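Long-range contacts in dipeptide Epimerase (Enterococcus faecalis V583, PDB 3JVA), which belongs to the mandelate racemase/muconate lactonizing enzyme family of the enolase superfamily and holds a magnesium ion in its barrel domain: residues 119-125 and 306-312; 127-131 and 339-345; 296-301 and 319-325. All coordinates share one frame; numbering follows the deposited sequence.

Contact 1 (119-125 and 306-312); sequences YQLLGGY and HLAAAQK
K312 lies over the ring of Y125, and H306 meets Y119 rim to rim, where the C-terminal end of helix 298-310 of the TIM-type barrel packs against helix 118-121 and the turn that follows it. K312 CB stands 3.7 Å from the centroid of the Y125 ring and only 3° off its normal, a CH-pi contact over the face. The Y125 ring is brought under the lysine with CG anti to the backbone N (chi1 -161°). The lysine chain runs on across the ring, and both polar ends are taken up by E86 of the second subunit: K312 NZ in a salt bridge, Y125 OH in a hydrogen bond. At the other end, neither the Y119 nor the H306 ring lies over the face of the other. Y119 N donates to H306 ND1 over 3.0 Å, close to the imidazole plane, though the bend at the hydrogen (136°) makes it far from straight. Between these pairs sits A310, whose CB is 3.6 Å from L122 CB and 4.1 Å from Y119 CB. L122 reaches back along the helix, one turn before A310, with CD1 4.2 Å from L307 CD1; it also touches Y107 of helix 96-114. The helix end is tied to the turn by Y125 N, which donates to A310 O at 3.1 Å, tilted from the carbonyl plane; G123 CA also approaches A310 O, at 3.5 Å.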
# COMPACT_ATOMS: atom_id res chain seq x y z
N TYR B 119 -39.33 5.89 -19.08
CA TYR B 119 -38.80 6.32 -17.79
C TYR B 119 -39.43 5.60 -16.60
O TYR B 119 -38.82 5.52 -15.53
CB TYR B 119 -38.94 7.85 -17.63
CG TYR B 119 -40.36 8.36 -17.49
CD1 TYR B 119 -41.05 8.24 -16.29
CD2 TYR B 119 -41.01 8.96 -18.57
CE1 TYR B 119 -42.36 8.72 -16.16
CE2 TYR B 119 -42.31 9.43 -18.45
CZ TYR B 119 -42.98 9.31 -17.25
OH TYR B 119 -44.27 9.78 -17.12
N GLN B 120 -40.63 5.06 -16.78
CA GLN B 120 -41.30 4.35 -15.69
C GLN B 120 -40.67 2.98 -15.47
O GLN B 120 -40.75 2.41 -14.39
CB GLN B 120 -42.80 4.19 -15.99
CG GLN B 120 -43.55 5.52 -16.02
CD GLN B 120 -43.69 6.16 -14.65
OE1 GLN B 120 -42.84 5.98 -13.77
NE2 GLN B 120 -44.76 6.93 -14.46
N LEU B 121 -40.02 2.45 -16.51
CA LEU B 121 -39.37 1.14 -16.39
C LEU B 121 -37.92 1.28 -15.95
O LEU B 121 -37.27 0.28 -15.63
CB LEU B 121 -39.40 0.40 -17.73
CG LEU B 121 -40.74 -0.04 -18.30
CD1 LEU B 121 -40.53 -0.72 -19.64
CD2 LEU B 121 -41.42 -0.98 -17.32
N LEU B 122 -37.41 2.51 -15.93
CA LEU B 122 -36.01 2.74 -15.57
C LEU B 122 -35.74 3.41 -14.23
O LEU B 122 -34.61 3.84 -13.98
CB LEU B 122 -35.34 3.56 -16.69
CG LEU B 122 -35.44 2.97 -18.10
CD1 LEU B 122 -34.80 3.93 -19.11
CD2 LEU B 122 -34.75 1.61 -18.15
N GLY B 123 -36.75 3.51 -13.36
CA GLY B 123 -36.53 4.14 -12.07
C GLY B 123 -37.66 5.06 -11.64
O GLY B 123 -37.90 5.24 -10.45
N GLY B 124 -38.33 5.66 -12.63
CA GLY B 124 -39.46 6.54 -12.38
C GLY B 124 -39.28 7.77 -11.50
O GLY B 124 -40.27 8.35 -11.05
N TYR B 125 -38.05 8.20 -11.26
CA TYR B 125 -37.81 9.35 -10.40
C TYR B 125 -38.49 10.64 -10.88
O TYR B 125 -39.04 11.40 -10.07
CB TYR B 125 -36.31 9.60 -10.24
CG TYR B 125 -35.96 10.46 -9.04
CD1 TYR B 125 -36.23 10.02 -7.75
CD2 TYR B 125 -35.35 11.70 -9.20
CE1 TYR B 125 -35.88 10.80 -6.63
CE2 TYR B 125 -34.99 12.48 -8.10
CZ TYR B 125 -35.27 12.02 -6.82
OH TYR B 125 -34.93 12.79 -5.73
N HIS B 306 -35.08 9.64 -21.17
CA HIS B 306 -35.91 8.79 -20.32
C HIS B 306 -35.06 8.23 -19.18
O HIS B 306 -35.49 8.18 -18.04
CB HIS B 306 -36.52 7.64 -21.14
CG HIS B 306 -37.76 8.04 -21.88
ND1 HIS B 306 -39.02 7.83 -21.38
CD2 HIS B 306 -37.92 8.68 -23.07
CE1 HIS B 306 -39.92 8.33 -22.22
NE2 HIS B 306 -39.27 8.85 -23.25
N LEU B 307 -33.84 7.80 -19.51
CA LEU B 307 -32.93 7.27 -18.50
C LEU B 307 -32.56 8.34 -17.47
O LEU B 307 -32.59 8.09 -16.26
CB LEU B 307 -31.66 6.74 -19.15
CG LEU B 307 -30.60 6.24 -18.16
CD1 LEU B 307 -31.18 5.10 -17.31
CD2 LEU B 307 -29.37 5.77 -18.92
N ALA B 308 -32.20 9.52 -17.96
CA ALA B 308 -31.81 10.62 -17.09
C ALA B 308 -32.95 11.00 -16.16
O ALA B 308 -32.77 11.16 -14.95
CB ALA B 308 -31.39 11.83 -17.92
N ALA B 309 -34.15 11.14 -16.72
CA ALA B 309 -35.30 11.50 -15.91
C ALA B 309 -35.62 10.42 -14.87
O ALA B 309 -36.02 10.73 -13.75
CB ALA B 309 -36.52 11.73 -16.81
N ALA B 310 -35.43 9.16 -15.25
CA ALA B 310 -35.74 8.04 -14.36
C ALA B 310 -34.80 7.80 -13.19
O ALA B 310 -35.23 7.34 -12.14
CB ALA B 310 -35.85 6.76 -15.18
N GLN B 311 -33.52 8.12 -13.37
CA GLN B 311 -32.51 7.88 -12.34
C GLN B 311 -32.10 9.12 -11.54
O GLN B 311 -31.60 10.09 -12.09
CB GLN B 311 -31.27 7.26 -12.98
CG GLN B 311 -31.49 5.85 -13.55
CD GLN B 311 -31.56 4.80 -12.46
OE1 GLN B 311 -32.62 4.26 -12.15
NE2 GLN B 311 -30.41 4.51 -11.86
N LYS B 312 -32.29 9.06 -10.22
CA LYS B 312 -31.94 10.17 -9.34
C LYS B 312 -30.48 10.61 -9.44
O LYS B 312 -30.18 11.80 -9.45
CB LYS B 312 -32.25 9.80 -7.90
CG LYS B 312 -31.72 10.78 -6.86
CD LYS B 312 -32.04 10.30 -5.45
CE LYS B 312 -31.39 11.19 -4.41
NZ LYS B 312 -31.84 12.60 -4.54

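Contact 2 (127-131 and 339-345); sequences NQVIT and KPLLELG
P340 opens an antiparallel ladder in which strand 341-343 pairs with the first barrel strand, 128-134; the two short axes lie 4.6 Å apart at 166°. P340 O accepts T131 N at 2.8 Å, in the carbonyl plane, and I130 CA also approaches this oxygen. T131 CG2 lies against P340 O and the L342 side chain. L341, paired with I130 in a non-hydrogen-bonded position, reaches across the ladder: its CD1 lies 3.6 Å from Q128 CD and 4.1 Å from I130 CG1. Its leucine fork thus crosses the extended glutamine chain, which starts with CG between the backbone N and the carbonyl carbon (chi1 66°). L342 forms the hydrogen-bonded pair with V129, gripped in both directions: L342 N gives to V129 O at 2.8 Å and V129 N to L342 O at 3.0 Å. Their side chains run side by side on the opposite face from L341, V129 CG1 4.0 Å from L342 CB, and V129 also touches A308 of helix 298-310. E343 returns to the Q128 face, pointing the same way as the glutamine, with the carboxylate and amide planes 78° apart. L344 sends its side chain toward helix 298-310, touching A305 and A309, while its backbone N closes the ladder on N127 O at 3.0 Å, in the carbonyl plane.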
# COMPACT_ATOMS: atom_id res chain seq x y z
N ASN B 127 -40.40 12.65 -14.72
CA ASN B 127 -40.91 12.46 -16.08
C ASN B 127 -40.41 13.56 -17.01
O ASN B 127 -40.94 13.77 -18.10
CB ASN B 127 -42.44 12.44 -16.09
CG ASN B 127 -43.04 13.77 -15.67
OD1 ASN B 127 -42.33 14.69 -15.27
ND2 ASN B 127 -44.36 13.88 -15.76
N GLN B 128 -39.37 14.27 -16.58
CA GLN B 128 -38.80 15.34 -17.38
C GLN B 128 -37.35 15.56 -16.95
O GLN B 128 -36.94 15.08 -15.89
CB GLN B 128 -39.59 16.63 -17.17
CG GLN B 128 -39.48 17.20 -15.76
CD GLN B 128 -40.40 18.38 -15.52
OE1 GLN B 128 -40.24 19.12 -14.55
NE2 GLN B 128 -41.39 18.55 -16.39
N VAL B 129 -36.59 16.27 -17.77
CA VAL B 129 -35.20 16.54 -17.44
C VAL B 129 -34.71 17.82 -18.11
O VAL B 129 -35.09 18.13 -19.23
CB VAL B 129 -34.30 15.34 -17.84
CG1 VAL B 129 -34.37 15.11 -19.34
CG2 VAL B 129 -32.86 15.59 -17.39
N ILE B 130 -33.90 18.58 -17.38
CA ILE B 130 -33.35 19.83 -17.88
C ILE B 130 -32.01 19.59 -18.55
O ILE B 130 -31.11 18.98 -17.98
CB ILE B 130 -33.12 20.84 -16.72
CG1 ILE B 130 -34.46 21.19 -16.08
CG2 ILE B 130 -32.42 22.09 -17.25
CD1 ILE B 130 -34.33 21.99 -14.80
N THR B 131 -31.86 20.08 -19.78
CA THR B 131 -30.60 19.92 -20.48
C THR B 131 -29.91 21.25 -20.70
O THR B 131 -30.56 22.30 -20.70
CB THR B 131 -30.79 19.26 -21.87
OG1 THR B 131 -29.51 19.20 -22.52
CG2 THR B 131 -31.75 20.08 -22.73
N LYS B 339 -35.25 23.92 -26.30
CA LYS B 339 -35.87 24.19 -25.00
C LYS B 339 -35.05 23.44 -23.95
O LYS B 339 -34.57 22.33 -24.21
CB LYS B 339 -37.31 23.67 -24.98
CG LYS B 339 -37.44 22.19 -25.36
CD LYS B 339 -38.79 21.58 -24.99
CE LYS B 339 -38.80 20.06 -25.20
NZ LYS B 339 -39.95 19.36 -24.53
N PRO B 340 -34.87 24.03 -22.76
CA PRO B 340 -34.09 23.34 -21.73
C PRO B 340 -34.84 22.19 -21.05
O PRO B 340 -34.22 21.21 -20.64
CB PRO B 340 -33.75 24.46 -20.75
CG PRO B 340 -34.96 25.36 -20.85
CD PRO B 340 -35.19 25.41 -22.35
N LEU B 341 -36.16 22.31 -20.95
CA LEU B 341 -36.95 21.28 -20.30
C LEU B 341 -37.50 20.24 -21.27
O LEU B 341 -38.34 20.53 -22.12
CB LEU B 341 -38.10 21.90 -19.51
CG LEU B 341 -38.96 20.91 -18.72
CD1 LEU B 341 -38.12 20.26 -17.64
CD2 LEU B 341 -40.15 21.63 -18.11
N LEU B 342 -37.01 19.01 -21.13
CA LEU B 342 -37.47 17.92 -21.98
C LEU B 342 -38.54 17.16 -21.20
O LEU B 342 -38.24 16.42 -20.26
CB LEU B 342 -36.29 17.00 -22.32
CG LEU B 342 -35.02 17.71 -22.81
CD1 LEU B 342 -33.93 16.68 -23.11
CD2 LEU B 342 -35.32 18.55 -24.04
N GLU B 343 -39.80 17.39 -21.56
CA GLU B 343 -40.91 16.72 -20.90
C GLU B 343 -41.21 15.48 -21.72
O GLU B 343 -41.49 15.57 -22.92
CB GLU B 343 -42.12 17.65 -20.85
CG GLU B 343 -41.80 19.00 -20.23
CD GLU B 343 -43.03 19.88 -20.06
OE1 GLU B 343 -43.89 19.54 -19.22
OE2 GLU B 343 -43.13 20.90 -20.77
N LEU B 344 -41.17 14.32 -21.08
CA LEU B 344 -41.35 13.05 -21.78
C LEU B 344 -42.76 12.56 -22.15
O LEU B 344 -42.91 11.77 -23.08
CB LEU B 344 -40.60 11.96 -21.00
CG LEU B 344 -39.13 12.36 -20.84
CD1 LEU B 344 -38.38 11.33 -20.01
CD2 LEU B 344 -38.49 12.50 -22.21
N GLY B 345 -43.78 13.02 -21.45
CA GLY B 345 -45.13 12.60 -21.80
C GLY B 345 -45.49 11.19 -21.39
O GLY B 345 -44.68 10.48 -20.79

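Contact 3 (296-301 and 319-325); sequences ETTIGI and LDATFGL
E296 meets the loop through its backbone: its carbonyl O lies 3.6 Å from A321 CB, while the carboxylate turns elsewhere and OE2 accepts M293 N. T297, at the N-cap position of helix 298-310, offers its aliphatic side to L325. The two side chains cross at about a right angle, with T297 CB 3.7 Å from L325 CD1 and T297 CG2 3.8 Å from both methyls of the leucine. The threonine hydroxyl takes no part in this packing and bonds instead to E47, of strand 43-48 in the antiparallel sheet. T298 begins the helix and presents its backbone to T322, whose CG2 lies 3.9 Å from T298 CA. The contact thus joins the N-terminal end of the last long helix of the TIM-type barrel domain to the loop after strand 314-317, where 321-323 makes a 3-10 turn. A turn further on, I301 points toward that loop and buries the most surface of any residue in the pair. With CG1 beside the backbone N (chi1 -71°) and a second bend at chi2 (-64°), its CD1 is brought to 3.7 Å from A321 CB and 4.0 Å from L319 CB. The methyl also lies near the backbone of L319; I301 CG1 touches A321 CB as well and lies 4.0 Å from T322 CG2, so the isoleucine spans the loop from L319 to T322. T322 divides its two branches: the methyl faces T298 and I301, and OG1 bonds to S335 O.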
# COMPACT_ATOMS: atom_id res chain seq x y z
N GLU B 296 -25.61 11.63 -33.31
CA GLU B 296 -26.82 10.89 -32.97
C GLU B 296 -27.98 11.87 -33.07
O GLU B 296 -27.77 13.09 -33.17
CB GLU B 296 -26.75 10.24 -31.58
CG GLU B 296 -26.62 11.14 -30.38
CD GLU B 296 -26.55 10.31 -29.11
OE1 GLU B 296 -27.57 9.66 -28.77
OE2 GLU B 296 -25.48 10.28 -28.47
N THR B 297 -29.20 11.35 -33.05
CA THR B 297 -30.35 12.21 -33.23
C THR B 297 -31.50 11.93 -32.28
O THR B 297 -31.30 11.55 -31.13
CB THR B 297 -30.82 12.13 -34.70
OG1 THR B 297 -31.16 10.77 -35.02
CG2 THR B 297 -29.70 12.56 -35.64
N THR B 298 -32.72 12.13 -32.76
CA THR B 298 -33.92 11.96 -31.95
C THR B 298 -34.02 10.70 -31.10
O THR B 298 -34.29 10.78 -29.90
CB THR B 298 -35.17 12.07 -32.83
OG1 THR B 298 -35.10 13.28 -33.60
CG2 THR B 298 -36.42 12.09 -31.97
N ILE B 299 -33.81 9.54 -31.70
CA ILE B 299 -33.92 8.30 -30.94
C ILE B 299 -32.89 8.21 -29.81
O ILE B 299 -33.25 7.93 -28.66
CB ILE B 299 -33.77 7.08 -31.86
CG1 ILE B 299 -34.88 7.10 -32.92
CG2 ILE B 299 -33.83 5.80 -31.04
CD1 ILE B 299 -34.70 6.08 -34.03
N GLY B 300 -31.63 8.44 -30.12
CA GLY B 300 -30.60 8.38 -29.10
C GLY B 300 -30.85 9.37 -27.97
O GLY B 300 -30.70 9.04 -26.79
N ILE B 301 -31.25 10.59 -28.34
CA ILE B 301 -31.51 11.62 -27.34
C ILE B 301 -32.69 11.25 -26.45
O ILE B 301 -32.64 11.43 -25.24
CB ILE B 301 -31.79 12.98 -28.01
CG1 ILE B 301 -30.51 13.55 -28.62
CG2 ILE B 301 -32.39 13.94 -26.99
CD1 ILE B 301 -29.41 13.86 -27.59
N LEU B 319 -28.00 16.88 -23.45
CA LEU B 319 -28.73 16.20 -24.53
C LEU B 319 -29.34 17.24 -25.46
O LEU B 319 -30.55 17.44 -25.47
CB LEU B 319 -29.83 15.33 -23.92
CG LEU B 319 -29.35 14.32 -22.87
CD1 LEU B 319 -30.55 13.68 -22.18
CD2 LEU B 319 -28.48 13.25 -23.54
N ASP B 320 -28.48 17.87 -26.25
CA ASP B 320 -28.88 18.95 -27.15
C ASP B 320 -28.79 18.64 -28.64
O ASP B 320 -28.97 19.54 -29.46
CB ASP B 320 -28.02 20.18 -26.84
CG ASP B 320 -26.54 19.92 -27.07
OD1 ASP B 320 -26.13 18.74 -27.18
OD2 ASP B 320 -25.77 20.90 -27.12
N ALA B 321 -28.52 17.39 -29.00
CA ALA B 321 -28.38 17.05 -30.41
C ALA B 321 -29.57 17.41 -31.30
O ALA B 321 -29.37 17.84 -32.44
CB ALA B 321 -28.05 15.56 -30.55
N THR B 322 -30.80 17.24 -30.82
CA THR B 322 -31.95 17.55 -31.67
C THR B 322 -32.04 19.03 -32.02
O THR B 322 -32.61 19.38 -33.06
CB THR B 322 -33.30 17.11 -31.05
OG1 THR B 322 -33.59 17.90 -29.88
CG2 THR B 322 -33.26 15.63 -30.66
N PHE B 323 -31.47 19.88 -31.18
CA PHE B 323 -31.52 21.32 -31.42
C PHE B 323 -30.68 21.76 -32.61
O PHE B 323 -30.88 22.86 -33.14
CB PHE B 323 -31.05 22.10 -30.18
CG PHE B 323 -31.70 21.67 -28.90
CD1 PHE B 323 -32.99 21.14 -28.89
CD2 PHE B 323 -31.03 21.82 -27.69
CE1 PHE B 323 -33.60 20.77 -27.69
CE2 PHE B 323 -31.63 21.46 -26.48
CZ PHE B 323 -32.91 20.93 -26.48
N GLY B 324 -29.73 20.92 -33.02
CA GLY B 324 -28.89 21.27 -34.15
C GLY B 324 -29.19 20.54 -35.44
O GLY B 324 -28.40 20.59 -36.38
N LEU B 325 -30.33 19.86 -35.49
CA LEU B 325 -30.73 19.10 -36.68
C LEU B 325 -31.60 19.95 -37.62
O LEU B 325 -32.49 20.67 -37.16
CB LEU B 325 -31.50 17.85 -36.27
CG LEU B 325 -30.82 16.85 -35.33
CD1 LEU B 325 -31.76 15.68 -35.07
CD2 LEU B 325 -29.51 16.36 -35.95

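Overall arrangement
Contacts 1 and 3 use the two ends of helix 298-310, contact 3 the N-terminal and contact 1 the C-terminal, their centres about 19 Å apart; contact 2 packs against the same helix through V129 and L344, its centre about 12 Å from that of the first and 13 Å from that of the third. Contacts 1 and 2 touch directly, Y119 CZ lying 3.4 Å from N127 CB and H306 CA 3.6 Å from L344 CD1. Contacts 2 and 3 are joined by a probable hydrogen bond, T131 OG1 to L319 N at 2.9 Å. The magnesium ion, bound by D189, E215 and D240, is about 10 Å from the side chain of D320 and about 13 Å from that of T131.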